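Local coordinates for hydrogenase expression/formation protein HypE (Desulfovibrio vulgaris subsp. vulgaris, PDB 2Z1U), which probably uses ATP to dehydrate a carbamoyl group carried on its own C-terminus, making the cyanide ligand for [NiFe]-hydrogenase maturation, at the interface of chains A and B. Residues are numbered along the deposited sequence; one frame, centred on the assembly and turned at random. Chains: chain A/B, Hydrogenase expression/formation protein HypE.

The interface of chains A and B. Residues chain A 38-41; chain B 158-159, 219, 236.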
loop_
_atom_site.group_PDB
_atom_site.type_symbol
_atom_site.label_atom_id
_atom_site.label_comp_id
_atom_site.label_asym_id
_atom_site.label_seq_id
_atom_site.Cartn_x
_atom_site.Cartn_y
_atom_site.Cartn_z
ATOM N N THR A 38 18.128 -4.903 -2.680
ATOM C CA THR A 38 18.050 -5.539 -3.977
ATOM C C THR A 38 17.557 -4.561 -5.091
ATOM O O THR A 38 17.988 -4.652 -6.251
ATOM C CB THR A 38 17.161 -6.792 -3.809
ATOM O OG1 THR A 38 17.731 -7.893 -4.503
ATOM C CG2 THR A 38 15.770 -6.547 -4.241
ATOM N N LEU A 39 16.687 -3.610 -4.725
ATOM C CA LEU A 39 16.195 -2.572 -5.656
ATOM C C LEU A 39 15.599 -3.155 -6.950
ATOM O O LEU A 39 15.846 -2.660 -8.068
ATOM C CB LEU A 39 17.275 -1.509 -5.945
ATOM C CG LEU A 39 17.649 -0.575 -4.781
ATOM C CD1 LEU A 39 18.774 0.353 -5.151
ATOM C CD2 LEU A 39 16.424 0.221 -4.326
ATOM N N ASN A 40 14.842 -4.237 -6.792
ATOM C CA ASN A 40 14.148 -4.856 -7.901
ATOM C C ASN A 40 12.692 -4.381 -7.930
ATOM O O ASN A 40 12.268 -3.599 -7.054
ATOM C CB ASN A 40 14.221 -6.383 -7.780
ATOM C CG ASN A 40 15.584 -6.937 -8.188
ATOM O OD1 ASN A 40 16.059 -7.918 -7.620
ATOM N ND2 ASN A 40 16.216 -6.308 -9.165
ATOM N N ASP A 41 11.923 -4.867 -8.907
ATOM C CA ASP A 41 10.505 -4.501 -9.023
ATOM C C ASP A 41 9.647 -5.044 -7.877
ATOM O O ASP A 41 8.526 -4.578 -7.661
ATOM C CB ASP A 41 9.938 -5.040 -10.326
ATOM C CG ASP A 41 10.569 -4.399 -11.514
ATOM O OD1 ASP A 41 11.476 -5.012 -12.116
ATOM O OD2 ASP A 41 10.148 -3.276 -11.822
ATOM N N SER B 158 15.941 -10.899 -12.026
ATOM C CA SER B 158 16.456 -9.852 -11.159
ATOM C C SER B 158 17.247 -8.846 -11.995
ATOM O O SER B 158 17.929 -9.229 -12.945
ATOM C CB SER B 158 17.358 -10.466 -10.089
ATOM O OG SER B 158 17.842 -9.472 -9.203
ATOM N N GLY B 159 17.163 -7.566 -11.637
ATOM C CA GLY B 159 17.837 -6.494 -12.384
ATOM C C GLY B 159 19.337 -6.693 -12.545
ATOM O O GLY B 159 19.930 -6.217 -13.519
ATOM N N ARG B 219 11.517 -6.463 -16.503
ATOM C CA ARG B 219 11.172 -5.161 -15.914
ATOM C C ARG B 219 10.136 -4.465 -16.790
ATOM O O ARG B 219 10.155 -4.608 -18.016
ATOM C CB ARG B 219 12.418 -4.267 -15.710
ATOM C CG ARG B 219 12.110 -2.971 -14.938
ATOM C CD ARG B 219 13.270 -2.513 -14.114
ATOM N NE ARG B 219 13.635 -3.460 -13.054
ATOM C CZ ARG B 219 14.780 -3.390 -12.373
ATOM N NH1 ARG B 219 15.639 -2.406 -12.627
ATOM N NH2 ARG B 219 15.066 -4.278 -11.427
ATOM N N GLN B 236 22.665 -2.205 -12.547
ATOM C CA GLN B 236 22.561 -3.310 -11.584
ATOM C C GLN B 236 23.387 -4.504 -12.041
ATOM O O GLN B 236 23.956 -5.207 -11.218
ATOM C CB GLN B 236 21.104 -3.756 -11.403
ATOM C CG GLN B 236 20.223 -2.756 -10.663
ATOM C CD GLN B 236 18.875 -3.322 -10.288
ATOM O OE1 GLN B 236 18.623 -3.604 -9.119
ATOM N NE2 GLN B 236 17.990 -3.455 -11.259
HETATM O O HOH W 1 13.213 -6.586 -11.011
HETATM O O HOH W 2 19.325 -6.536 -8.038
#
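This polar, water-bridged patch of a two-fold homodimer interface ties A:Thr38 to A:Asp41 to chain B; such pairing is usual for this PurM-like (AIR synthase-related) family. A:Asp41 and B:Arg219 form a salt bridge, NE to OD1 at 2.8 Å. The N-H meets the carboxylate oxygen on its syn side but 34° out of plane, so the pair is not a flat, two-pronged one. B:Arg219 sets off with CG anti to its backbone N (chi1 -173°) and bends twice, laying its aliphatic stretch alongside the carboxylate. Water 1 meets OD1 and N of A:Asp41 and lies at the guanidinium edge, 3.0 Å from NH2 of B:Arg219.

As modelled, B:Ser158 OG donates to A:Asn40 OD1 at 2.8 Å. A:Asn40 ND2, however, faces two donors, B:Gly159 N at 2.9 Å and B:Arg219 NH2 at 3.2 Å. The amide is probably turned over: an oxygen there could accept from both, its nitrogen donating to OG. B:Gln236 probably needs flipping too: OE1 sits 3.1 Å from A:Leu39 O and as near A:Thr38 O, while NE2 is 2.9 Å from B:Arg219 NH1. Water 2 joins OE1 to A:Thr38 O, 2.9 Å from the latter.

Chain A contributes the turn between helix 34-37 and strand 43-46; A:Asn40 and A:Asp41 can bind ATP and magnesium respectively, so the contact may influence the nucleotide site. B:Arg219 ends strand 217-219, next to nucleotide-binding B:Asp220; B:Gln236 lies near the end of helix 225-237.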